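Local atomic coordinates of fructosyl amine: oxygen oxidoreductase (Aspergillus fumigatus, PDB entry 3DJE), a protein that uses FAD to oxidise fructosyl amino acids (Amadori products) with molecular oxygen, and so removes the sugar from glycated amines. Residues A[31-41]-A[176-187]; A[347-357]-A[373-381]. All coordinates share one frame; numbering follows the deposited sequence. Where two conformers were deposited one is given.

Interaction 1. Residues A[31-41]-A[176-187]. With FAD (flavin-adenine dinucleotide), chain C.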
loop_
_atom_site.group_PDB
_atom_site.type_symbol
_atom_site.label_atom_id
_atom_site.label_comp_id
_atom_site.label_asym_id
_atom_site.label_seq_id
_atom_site.Cartn_x
_atom_site.Cartn_y
_atom_site.Cartn_z
ATOM N N THR A 31 -14.320 -19.834 -12.891
ATOM C CA THR A 31 -15.595 -19.981 -12.185
ATOM C C THR A 31 -15.508 -20.755 -10.870
ATOM O O THR A 31 -16.545 -21.014 -10.248
ATOM C CB THR A 31 -16.619 -20.716 -13.054
ATOM O OG1 THR A 31 -16.101 -22.007 -13.373
ATOM C CG2 THR A 31 -16.882 -19.965 -14.338
ATOM N N ASN A 32 -14.295 -21.113 -10.450
ATOM C CA ASN A 32 -14.111 -21.892 -9.232
ATOM C C ASN A 32 -12.988 -21.328 -8.356
ATOM O O ASN A 32 -12.031 -22.032 -8.008
ATOM C CB ASN A 32 -13.882 -23.370 -9.590
ATOM C CG ASN A 32 -13.931 -24.294 -8.374
ATOM O OD1 ASN A 32 -14.367 -23.899 -7.286
ATOM N ND2 ASN A 32 -13.473 -25.533 -8.556
ATOM N N VAL A 33 -13.143 -20.060 -7.979
ATOM C CA VAL A 33 -12.101 -19.332 -7.231
ATOM C C VAL A 33 -12.567 -19.150 -5.797
ATOM O O VAL A 33 -13.714 -18.753 -5.559
ATOM C CB VAL A 33 -11.869 -17.931 -7.856
ATOM C CG1 VAL A 33 -10.782 -17.159 -7.092
ATOM C CG2 VAL A 33 -11.523 -18.051 -9.350
ATOM N N THR A 34 -11.676 -19.448 -4.848
ATOM C CA THR A 34 -11.963 -19.233 -3.433
ATOM C C THR A 34 -10.903 -18.314 -2.846
ATOM O O THR A 34 -9.710 -18.487 -3.112
ATOM C CB THR A 34 -11.980 -20.567 -2.652
ATOM O OG1 THR A 34 -12.980 -21.431 -3.212
ATOM C CG2 THR A 34 -12.325 -20.342 -1.188
ATOM N N VAL A 35 -11.340 -17.340 -2.055
ATOM C CA VAL A 35 -10.414 -16.430 -1.381
ATOM C C VAL A 35 -10.561 -16.594 0.127
ATOM O O VAL A 35 -11.691 -16.572 0.646
ATOM C CB VAL A 35 -10.673 -14.944 -1.765
ATOM C CG1 VAL A 35 -9.584 -14.029 -1.161
ATOM C CG2 VAL A 35 -10.706 -14.759 -3.288
ATOM N N LEU A 36 -9.420 -16.707 0.811
ATOM C CA LEU A 36 -9.379 -16.892 2.274
ATOM C C LEU A 36 -8.745 -15.698 2.970
ATOM O O LEU A 36 -7.656 -15.268 2.598
ATOM C CB LEU A 36 -8.537 -18.134 2.624
ATOM C CG LEU A 36 -8.967 -19.477 2.032
ATOM C CD1 LEU A 36 -7.897 -20.531 2.343
ATOM C CD2 LEU A 36 -10.326 -19.905 2.563
ATOM N N ASP A 37 -9.394 -15.194 4.011
ATOM C CA ASP A 37 -8.812 -14.084 4.793
ATOM C C ASP A 37 -9.326 -14.157 6.240
ATOM O O ASP A 37 -10.500 -14.417 6.441
ATOM C CB ASP A 37 -9.214 -12.754 4.139
ATOM C CG ASP A 37 -8.350 -11.580 4.576
ATOM O OD1 ASP A 37 -8.406 -11.197 5.767
ATOM O OD2 ASP A 37 -7.613 -11.032 3.729
ATOM N N PRO A 38 -8.447 -13.925 7.243
ATOM C CA PRO A 38 -8.837 -13.992 8.654
ATOM C C PRO A 38 -9.742 -12.842 9.117
ATOM O O PRO A 38 -10.287 -12.907 10.229
ATOM C CB PRO A 38 -7.491 -13.944 9.399
ATOM C CG PRO A 38 -6.561 -13.257 8.488
ATOM C CD PRO A 38 -7.014 -13.636 7.085
ATOM N N TYR A 39 -9.911 -11.822 8.276
ATOM C CA TYR A 39 -10.806 -10.699 8.585
ATOM C C TYR A 39 -11.922 -10.566 7.538
ATOM O O TYR A 39 -11.709 -10.891 6.373
ATOM C CB TYR A 39 -10.025 -9.383 8.657
ATOM C CG TYR A 39 -9.059 -9.285 9.813
ATOM C CD1 TYR A 39 -9.386 -8.553 10.955
ATOM C CD2 TYR A 39 -7.814 -9.911 9.763
ATOM C CE1 TYR A 39 -8.494 -8.460 12.031
ATOM C CE2 TYR A 39 -6.915 -9.838 10.848
ATOM C CZ TYR A 39 -7.271 -9.103 11.967
ATOM O OH TYR A 39 -6.389 -9.009 13.031
ATOM N N PRO A 40 -13.107 -10.046 7.935
ATOM C CA PRO A 40 -14.123 -9.758 6.920
ATOM C C PRO A 40 -13.619 -8.694 5.947
ATOM O O PRO A 40 -12.800 -7.859 6.325
ATOM C CB PRO A 40 -15.297 -9.187 7.733
ATOM C CG PRO A 40 -14.992 -9.449 9.162
ATOM C CD PRO A 40 -13.532 -9.650 9.292
ATOM N N VAL A 41 -14.056 -8.746 4.689
ATOM C CA VAL A 41 -13.762 -7.653 3.763
ATOM C C VAL A 41 -14.536 -6.407 4.221
ATOM O O VAL A 41 -15.749 -6.481 4.446
ATOM C CB VAL A 41 -14.154 -8.009 2.287
ATOM C CG1 VAL A 41 -13.937 -6.825 1.348
ATOM C CG2 VAL A 41 -13.364 -9.224 1.789
ATOM N N VAL A 176 -16.950 -15.604 -7.365
ATOM C CA VAL A 176 -15.835 -15.868 -6.449
ATOM C C VAL A 176 -16.368 -16.081 -5.026
ATOM O O VAL A 176 -17.246 -15.337 -4.545
ATOM C CB VAL A 176 -14.776 -14.736 -6.488
ATOM C CG1 VAL A 176 -13.668 -14.967 -5.426
ATOM C CG2 VAL A 176 -14.174 -14.601 -7.896
ATOM N N LYS A 177 -15.842 -17.120 -4.385
ATOM C CA LYS A 177 -16.183 -17.482 -3.014
ATOM C C LYS A 177 -15.224 -16.764 -2.075
ATOM O O LYS A 177 -14.013 -16.921 -2.188
ATOM C CB LYS A 177 -16.051 -18.997 -2.842
ATOM C CG LYS A 177 -16.975 -19.804 -3.755
ATOM C CD LYS A 177 -16.408 -21.192 -4.077
ATOM C CE LYS A 177 -15.520 -21.195 -5.326
ATOM N NZ LYS A 177 -16.098 -20.454 -6.487
ATOM N N PHE A 178 -15.764 -15.959 -1.164
ATOM C CA PHE A 178 -14.935 -15.349 -0.121
ATOM C C PHE A 178 -15.220 -16.025 1.196
ATOM O O PHE A 178 -16.361 -15.997 1.672
ATOM C CB PHE A 178 -15.189 -13.839 0.020
ATOM C CG PHE A 178 -14.578 -13.014 -1.075
ATOM C CD1 PHE A 178 -13.412 -12.274 -0.852
ATOM C CD2 PHE A 178 -15.161 -12.976 -2.334
ATOM C CE1 PHE A 178 -12.841 -11.502 -1.881
ATOM C CE2 PHE A 178 -14.603 -12.215 -3.368
ATOM C CZ PHE A 178 -13.438 -11.478 -3.145
ATOM N N VAL A 179 -14.182 -16.614 1.782
ATOM C CA VAL A 179 -14.285 -17.250 3.093
ATOM C C VAL A 179 -13.446 -16.419 4.060
ATOM O O VAL A 179 -12.215 -16.476 4.039
ATOM C CB VAL A 179 -13.811 -18.727 3.066
ATOM C CG1 VAL A 179 -13.940 -19.354 4.458
ATOM C CG2 VAL A 179 -14.598 -19.525 2.008
ATOM N N THR A 180 -14.130 -15.630 4.880
ATOM C CA THR A 180 -13.465 -14.591 5.653
ATOM C C THR A 180 -13.799 -14.677 7.131
ATOM O O THR A 180 -14.830 -15.249 7.516
ATOM C CB THR A 180 -13.838 -13.185 5.157
ATOM O OG1 THR A 180 -15.246 -12.972 5.332
ATOM C CG2 THR A 180 -13.435 -12.990 3.699
ATOM N N GLY A 181 -12.932 -14.097 7.947
ATOM C CA GLY A 181 -13.098 -14.180 9.383
ATOM C C GLY A 181 -12.216 -15.251 9.976
ATOM O O GLY A 181 -11.600 -16.044 9.270
ATOM N N THR A 182 -12.140 -15.247 11.296
ATOM C CA THR A 182 -11.337 -16.204 12.027
ATOM C C THR A 182 -12.293 -17.077 12.857
ATOM O O THR A 182 -13.198 -16.544 13.530
ATOM C CB THR A 182 -10.299 -15.460 12.915
ATOM O OG1 THR A 182 -9.374 -14.735 12.081
ATOM C CG2 THR A 182 -9.528 -16.420 13.792
ATOM N N PRO A 183 -12.091 -18.410 12.844
ATOM C CA PRO A 183 -10.977 -19.157 12.240
ATOM C C PRO A 183 -11.109 -19.570 10.777
ATOM O O PRO A 183 -10.112 -20.014 10.205
ATOM C CB PRO A 183 -10.930 -20.434 13.092
ATOM C CG PRO A 183 -12.381 -20.686 13.425
ATOM C CD PRO A 183 -13.020 -19.307 13.563
ATOM N N GLN A 184 -12.299 -19.450 10.188
ATOM C CA GLN A 184 -12.584 -20.059 8.869
ATOM C C GLN A 184 -11.684 -19.581 7.722
ATOM O O GLN A 184 -11.420 -20.340 6.792
ATOM C CB GLN A 184 -14.066 -19.914 8.481
ATOM C CG GLN A 184 -14.588 -18.461 8.458
ATOM C CD GLN A 184 -15.031 -17.948 9.846
ATOM O OE1 GLN A 184 -14.857 -18.625 10.870
ATOM N NE2 GLN A 184 -15.608 -16.740 9.876
ATOM N N GLY A 185 -11.225 -18.336 7.790
ATOM C CA GLY A 185 -10.392 -17.780 6.717
ATOM C C GLY A 185 -8.935 -17.562 7.080
ATOM O O GLY A 185 -8.187 -16.995 6.288
ATOM N N ARG A 186 -8.525 -17.992 8.279
ATOM C CA ARG A 186 -7.149 -17.805 8.715
ATOM C C ARG A 186 -6.315 -19.000 8.277
ATOM O O ARG A 186 -6.404 -20.089 8.867
ATOM C CB ARG A 186 -7.045 -17.609 10.242
ATOM C CG ARG A 186 -5.599 -17.563 10.732
ATOM C CD ARG A 186 -5.442 -17.042 12.164
ATOM N NE ARG A 186 -5.508 -15.579 12.218
ATOM C CZ ARG A 186 -4.555 -14.756 11.772
ATOM N NH1 ARG A 186 -3.444 -15.249 11.215
ATOM N NH2 ARG A 186 -4.715 -13.437 11.866
ATOM N N VAL A 187 -5.497 -18.806 7.251
ATOM C CA VAL A 187 -4.623 -19.899 6.809
ATOM C C VAL A 187 -3.552 -20.134 7.868
ATOM O O VAL A 187 -2.931 -19.181 8.360
ATOM C CB VAL A 187 -3.954 -19.582 5.455
ATOM C CG1 VAL A 187 -2.896 -20.614 5.136
ATOM C CG2 VAL A 187 -5.004 -19.543 4.339
HETATM P PA FAD C . -2.857 -6.085 1.980
HETATM O O1A FAD C . -3.828 -5.247 1.267
HETATM O O2A FAD C . -2.364 -5.629 3.316
HETATM O O5B FAD C . -3.547 -7.505 2.067
HETATM C C5B FAD C . -2.985 -8.600 2.797
HETATM C C4B FAD C . -4.151 -9.525 3.170
HETATM O O4B FAD C . -3.498 -10.699 3.688
HETATM C C3B FAD C . -4.929 -8.881 4.341
HETATM O O3B FAD C . -6.307 -8.668 3.992
HETATM C C2B FAD C . -4.773 -9.939 5.445
HETATM O O2B FAD C . -5.989 -10.100 6.240
HETATM C C1B FAD C . -4.392 -11.207 4.630
HETATM N N9A FAD C . -3.854 -12.224 5.585
HETATM C C8A FAD C . -3.033 -12.038 6.640
HETATM N N7A FAD C . -2.849 -13.220 7.265
HETATM C C5A FAD C . -3.557 -14.146 6.602
HETATM C C6A FAD C . -3.769 -15.517 6.781
HETATM N N6A FAD C . -3.193 -16.164 7.822
HETATM N N1A FAD C . -4.562 -16.170 5.909
HETATM C C2A FAD C . -5.144 -15.536 4.884
HETATM N N3A FAD C . -4.967 -14.225 4.686
HETATM C C4A FAD C . -4.180 -13.519 5.533
HETATM N N1 FAD C . 0.021 2.723 -1.850
HETATM C C2 FAD C . -0.336 3.599 -2.873
HETATM O O2 FAD C . -0.394 3.229 -4.047
HETATM N N3 FAD C . -0.625 4.926 -2.553
HETATM C C4 FAD C . -0.556 5.398 -1.246
HETATM O O4 FAD C . -0.824 6.581 -1.000
HETATM C C4X FAD C . -0.177 4.509 -0.229
HETATM N N5 FAD C . -0.081 4.952 1.089
HETATM C C5X FAD C . 0.121 4.025 2.108
HETATM C C6 FAD C . 0.004 4.452 3.428
HETATM C C7 FAD C . 0.153 3.546 4.470
HETATM C C7M FAD C . 0.037 4.079 5.905
HETATM C C8 FAD C . 0.394 2.200 4.200
HETATM C C8M FAD C . 0.482 1.182 5.362
HETATM C C9 FAD C . 0.494 1.773 2.868
HETATM C C9A FAD C . 0.345 2.683 1.813
HETATM N N10 FAD C . 0.454 2.286 0.466
HETATM C C10 FAD C . 0.105 3.182 -0.545
HETATM C "C1'" FAD C . 0.912 0.934 0.118
HETATM C "C2'" FAD C . -0.292 0.025 -0.133
HETATM O "O2'" FAD C . -1.308 0.271 0.864
HETATM C "C3'" FAD C . 0.161 -1.431 -0.086
HETATM O "O3'" FAD C . 1.354 -1.581 -0.884
HETATM C "C4'" FAD C . -0.897 -2.386 -0.650
HETATM O "O4'" FAD C . -2.199 -2.091 -0.146
HETATM C "C5'" FAD C . -0.522 -3.822 -0.263
HETATM O "O5'" FAD C . -1.473 -4.737 -0.832
HETATM P P FAD C . -1.363 -6.306 -0.518
HETATM O O1P FAD C . 0.020 -6.769 -0.837
HETATM O O2P FAD C . -2.532 -6.927 -1.173
HETATM O O3P FAD C . -1.569 -6.422 1.072
HETATM O O HOH W 1 -15.314 -18.520 -8.682
HETATM O O HOH W 2 -16.219 -10.576 4.166
#

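Interaction 2. Residues A[347-357]-A[373-381]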
loop_
_atom_site.group_PDB
_atom_site.type_symbol
_atom_site.label_atom_id
_atom_site.label_comp_id
_atom_site.label_asym_id
_atom_site.label_seq_id
_atom_site.Cartn_x
_atom_site.Cartn_y
_atom_site.Cartn_z
ATOM N N ILE A 347 6.077 -10.836 -8.395
ATOM C CA ILE A 347 4.920 -11.453 -9.039
ATOM C C ILE A 347 5.474 -12.476 -10.010
ATOM O O ILE A 347 6.103 -12.114 -11.010
ATOM C CB ILE A 347 4.038 -10.393 -9.772
ATOM C CG1 ILE A 347 3.423 -9.417 -8.751
ATOM C CG2 ILE A 347 2.978 -11.067 -10.652
ATOM C CD1 ILE A 347 2.923 -8.098 -9.361
ATOM N N ASP A 348 5.303 -13.754 -9.682
ATOM C CA ASP A 348 5.908 -14.827 -10.457
ATOM C C ASP A 348 5.329 -16.148 -9.994
ATOM O O ASP A 348 4.729 -16.241 -8.921
ATOM C CB ASP A 348 7.421 -14.830 -10.224
ATOM C CG ASP A 348 8.221 -15.548 -11.339
ATOM O OD1 ASP A 348 7.658 -16.082 -12.327
ATOM O OD2 ASP A 348 9.465 -15.568 -11.214
ATOM N N ARG A 349 5.497 -17.169 -10.822
ATOM C CA ARG A 349 5.353 -18.537 -10.352
ATOM C C ARG A 349 6.554 -18.847 -9.475
ATOM O O ARG A 349 7.660 -18.342 -9.725
ATOM C CB ARG A 349 5.349 -19.495 -11.534
ATOM C CG ARG A 349 4.517 -18.980 -12.670
ATOM C CD ARG A 349 3.350 -19.830 -12.960
ATOM N NE ARG A 349 3.561 -20.574 -14.193
ATOM C CZ ARG A 349 4.140 -21.770 -14.252
ATOM N NH1 ARG A 349 4.568 -22.360 -13.141
ATOM N NH2 ARG A 349 4.289 -22.382 -15.422
ATOM N N HIS A 350 6.347 -19.675 -8.456
ATOM C CA HIS A 350 7.462 -20.154 -7.652
ATOM C C HIS A 350 8.353 -21.072 -8.528
ATOM O O HIS A 350 7.833 -21.875 -9.300
ATOM C CB HIS A 350 6.955 -20.896 -6.418
ATOM C CG HIS A 350 8.023 -21.148 -5.407
ATOM N ND1 HIS A 350 8.896 -22.214 -5.497
ATOM C CD2 HIS A 350 8.383 -20.451 -4.305
ATOM C CE1 HIS A 350 9.735 -22.174 -4.475
ATOM N NE2 HIS A 350 9.448 -21.111 -3.741
ATOM N N PRO A 351 9.691 -20.926 -8.428
ATOM C CA PRO A 351 10.622 -21.696 -9.276
ATOM C C PRO A 351 10.598 -23.212 -9.079
ATOM O O PRO A 351 10.948 -23.961 -10.010
ATOM C CB PRO A 351 11.993 -21.140 -8.887
ATOM C CG PRO A 351 11.817 -20.546 -7.540
ATOM C CD PRO A 351 10.415 -19.997 -7.542
ATOM N N GLN A 352 10.198 -23.661 -7.890
ATOM C CA GLN A 352 10.128 -25.091 -7.590
ATOM C C GLN A 352 8.711 -25.617 -7.383
ATOM O O GLN A 352 8.379 -26.714 -7.858
ATOM C CB GLN A 352 10.993 -25.423 -6.378
ATOM C CG GLN A 352 11.026 -26.917 -6.056
ATOM C CD GLN A 352 11.906 -27.259 -4.870
ATOM O OE1 GLN A 352 12.086 -28.439 -4.550
ATOM N NE2 GLN A 352 12.475 -26.244 -4.225
ATOM N N TYR A 353 7.889 -24.856 -6.657
ATOM C CA TYR A 353 6.506 -25.253 -6.400
ATOM C C TYR A 353 5.628 -24.844 -7.581
ATOM O O TYR A 353 5.131 -23.710 -7.641
ATOM C CB TYR A 353 5.991 -24.636 -5.089
ATOM C CG TYR A 353 6.912 -24.834 -3.903
ATOM C CD1 TYR A 353 7.526 -26.067 -3.674
ATOM C CD2 TYR A 353 7.166 -23.792 -3.013
ATOM C CE1 TYR A 353 8.387 -26.253 -2.586
ATOM C CE2 TYR A 353 8.018 -23.964 -1.915
ATOM C CZ TYR A 353 8.620 -25.198 -1.714
ATOM O OH TYR A 353 9.463 -25.380 -0.643
ATOM N N HIS A 354 5.463 -25.789 -8.504
ATOM C CA HIS A 354 4.743 -25.640 -9.786
ATOM C C HIS A 354 3.371 -24.949 -9.697
ATOM O O HIS A 354 2.988 -24.205 -10.600
ATOM C CB HIS A 354 4.608 -27.050 -10.411
ATOM C CG HIS A 354 3.721 -27.124 -11.617
ATOM N ND1 HIS A 354 2.371 -27.399 -11.535
ATOM C CD2 HIS A 354 4.001 -26.999 -12.938
ATOM C CE1 HIS A 354 1.853 -27.413 -12.752
ATOM N NE2 HIS A 354 2.820 -27.171 -13.621
ATOM N N SER A 355 2.638 -25.205 -8.619
ATOM C CA SER A 355 1.248 -24.777 -8.499
ATOM C C SER A 355 1.103 -23.452 -7.763
ATOM O O SER A 355 -0.012 -22.962 -7.621
ATOM C CB SER A 355 0.421 -25.853 -7.778
ATOM O OG SER A 355 0.486 -27.105 -8.456
ATOM N N LEU A 356 2.215 -22.898 -7.280
ATOM C CA LEU A 356 2.180 -21.662 -6.480
ATOM C C LEU A 356 2.482 -20.419 -7.309
ATOM O O LEU A 356 3.433 -20.409 -8.104
ATOM C CB LEU A 356 3.166 -21.754 -5.310
ATOM C CG LEU A 356 3.237 -20.565 -4.339
ATOM C CD1 LEU A 356 1.923 -20.395 -3.595
ATOM C CD2 LEU A 356 4.400 -20.721 -3.351
ATOM N N VAL A 357 1.667 -19.381 -7.108
ATOM C CA VAL A 357 1.872 -18.075 -7.738
ATOM C C VAL A 357 2.014 -17.035 -6.630
ATOM O O VAL A 357 1.205 -17.000 -5.708
ATOM C CB VAL A 357 0.693 -17.687 -8.656
ATOM C CG1 VAL A 357 0.980 -16.365 -9.385
ATOM C CG2 VAL A 357 0.440 -18.787 -9.698
ATOM N N ILE A 373 -3.431 -4.779 -11.184
ATOM C CA ILE A 373 -2.361 -5.704 -10.815
ATOM C C ILE A 373 -2.820 -7.168 -10.920
ATOM O O ILE A 373 -2.019 -8.048 -11.230
ATOM C CB ILE A 373 -1.754 -5.358 -9.407
ATOM C CG1 ILE A 373 -0.314 -5.882 -9.275
ATOM C CG2 ILE A 373 -2.665 -5.881 -8.277
ATOM C CD1 ILE A 373 0.703 -5.171 -10.176
ATOM N N GLY A 374 -4.103 -7.425 -10.658
ATOM C CA GLY A 374 -4.664 -8.775 -10.822
ATOM C C GLY A 374 -4.411 -9.360 -12.209
ATOM O O GLY A 374 -4.188 -10.567 -12.350
ATOM N N ASN A 375 -4.429 -8.514 -13.237
ATOM C CA ASN A 375 -4.186 -8.998 -14.601
ATOM C C ASN A 375 -2.776 -9.549 -14.739
ATOM O O ASN A 375 -2.551 -10.567 -15.411
ATOM C CB ASN A 375 -4.421 -7.886 -15.625
ATOM C CG ASN A 375 -5.797 -7.961 -16.260
ATOM O OD1 ASN A 375 -6.423 -9.029 -16.321
ATOM N ND2 ASN A 375 -6.285 -6.814 -16.731
ATOM N N LEU A 376 -1.827 -8.868 -14.099
ATOM C CA LEU A 376 -0.429 -9.279 -14.144
ATOM C C LEU A 376 -0.200 -10.563 -13.324
ATOM O O LEU A 376 0.559 -11.437 -13.719
ATOM C CB LEU A 376 0.477 -8.150 -13.648
ATOM C CG LEU A 376 1.980 -8.393 -13.746
ATOM C CD1 LEU A 376 2.434 -8.631 -15.217
ATOM C CD2 LEU A 376 2.732 -7.219 -13.104
ATOM N N ILE A 377 -0.899 -10.680 -12.203
ATOM C CA ILE A 377 -0.792 -11.868 -11.360
ATOM C C ILE A 377 -1.418 -13.089 -12.069
ATOM O O ILE A 377 -0.876 -14.210 -12.032
ATOM C CB ILE A 377 -1.425 -11.628 -9.955
ATOM C CG1 ILE A 377 -0.631 -10.537 -9.191
ATOM C CG2 ILE A 377 -1.505 -12.951 -9.166
ATOM C CD1 ILE A 377 -1.372 -9.921 -8.003
ATOM N N VAL A 378 -2.557 -12.868 -12.726
ATOM C CA VAL A 378 -3.166 -13.935 -13.556
ATOM C C VAL A 378 -2.230 -14.287 -14.731
ATOM O O VAL A 378 -2.037 -15.456 -15.044
ATOM C CB VAL A 378 -4.590 -13.594 -14.011
ATOM C CG1 VAL A 378 -5.161 -14.712 -14.915
ATOM C CG2 VAL A 378 -5.504 -13.441 -12.789
ATOM N N ASP A 379 -1.647 -13.273 -15.373
ATOM C CA ASP A 379 -0.674 -13.529 -16.430
ATOM C C ASP A 379 0.465 -14.433 -15.948
ATOM O O ASP A 379 0.910 -15.326 -16.666
ATOM C CB ASP A 379 -0.119 -12.221 -16.975
ATOM C CG ASP A 379 -1.087 -11.505 -17.917
ATOM O OD1 ASP A 379 -2.126 -12.085 -18.338
ATOM O OD2 ASP A 379 -0.785 -10.336 -18.253
ATOM N N ALA A 380 0.930 -14.210 -14.721
ATOM C CA ALA A 380 1.987 -15.048 -14.168
ATOM C C ALA A 380 1.531 -16.502 -14.081
ATOM O O ALA A 380 2.264 -17.411 -14.468
ATOM C CB ALA A 380 2.436 -14.523 -12.810
HETATM N N MSE A 381 0.315 -16.727 -13.586
HETATM C CA MSE A 381 -0.215 -18.091 -13.505
HETATM C C MSE A 381 -0.249 -18.720 -14.891
HETATM O O MSE A 381 0.163 -19.869 -15.071
HETATM C CB MSE A 381 -1.612 -18.131 -12.878
HETATM C CG MSE A 381 -2.107 -19.561 -12.659
HETATM SE SE MSE A 381 -4.041 -19.812 -12.507
HETATM C CE MSE A 381 -4.653 -18.862 -14.085
#

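Interaction 1. Residues A[31-41]-A[176-187]
Lys177 N bonds to Val33 O, and Val35 N to Lys177 O at 2.7 Å, where 31-41 meets 176-187. The two segments form a parallel strand pair, 33-37 beside 177-180. Lys177, Pro38 and Val35 bury the most surface. The Lys177 side chain bends at its last two torsions and folds back over the neighbouring strand. Lys177 CE lies 3.3 Å from Thr34 OG1, and Lys177 NZ shares a water with Val33 N. NZ also makes a weak hydrogen bond to Gly175 O.

Val35 is on the other face of the pair. Its CG2 reaches Val176 CG1, while its CB and CG2 lie over one face of the Phe178 ring, offset toward the rim. Helices 16-27 and 160-173 pack on this side.

Pro38 follows the strand. Its CB sits over one face of the Arg186 guanidinium, 3.7 Å from Arg186 NH2. Pro38 O accepts a 2.8 Å bond from Thr182 OG1, in the carbonyl plane. Pro38 CD approaches the adenine, 3.2 Å from FAD N3A.

Asp37 takes FAD O2B on OD1 and FAD O3B on OD2. Tyr39 N bonds to Asp37 OD1, an Asx turn, and Ala14 N to OD2, so backbone N-H groups also hold both oxygens. Val187 pairs with the adenine through N to N1A and O from N6A. An acidic residue ending the second strand and gripping the ribose hydroxyls is the hallmark of a Rossmann-type FAD-binding fold.

Interaction 2. Residues A[347-357]-A[373-381]
Ile347 and Val357 make the apolar part of this contact, packing on helix 373-381. Ile347 points toward the helix and uses both of its branches. Its CD1 meets Ile373 CD1 and Leu376 CD2, each at 3.8 Å. Its CG2 stands anti to the backbone N and lies against the next turn, 3.9 Å from Ile377 CG1 and 4.1 Å from Ala380 CB. Ala380 CB, directed at 347-357, touches both Ile347 CG2 and Val357 CG1; its small size is consistent with this close approach. Val357 CG2 packs on Met381 CB at 3.8 Å. The Val357 and Met381 side chains cross at about a right angle. Met381 is a selenomethionine.

Arg349 bends at its second and third torsions, which lays its aliphatic stem against the Ala380 carbonyl, with Arg349 CD 3.1 Å from Ala380 O. The edge of the guanidinium is turned to the same oxygen, which lies near its plane. Arg349 NE is 3.4 Å from Ala380 O. Asp348 OD2 accepts a hydrogen bond from Trp395 N.

Other parts of the chain extend the packing. Phe214 of strand 212-215 touches Val357, Ile377 and Met381. Helix 16-27 lies against Ile373, Ile377 and Val378, and Ile393 of helix 387-393 meets Ile347 and Leu376. This is helix-on-sheet packing, as in the layered alpha/beta architecture of a Rossmann-type FAD domain.

Interactions 1 and 2 belong to one six-stranded sheet. Interaction 1 pairs the outermost strand 177-180 with 33-37. Interaction 2 lies toward the other side, at strands 346-347 and 356-360. Strands 9-12 and 212-215 run between 33-37 and 356-360. The contact centres are about 20 Å apart, and their nearest atoms about 8 Å, without touching. Helix 16-27 packs against both contacts. Interaction 1 binds the adenosine part of FAD directly. In interaction 2 the side chain of Ile373 is about 7 Å from FAD and about 13 Å from the bound substrate analogue, nearest atoms in each case.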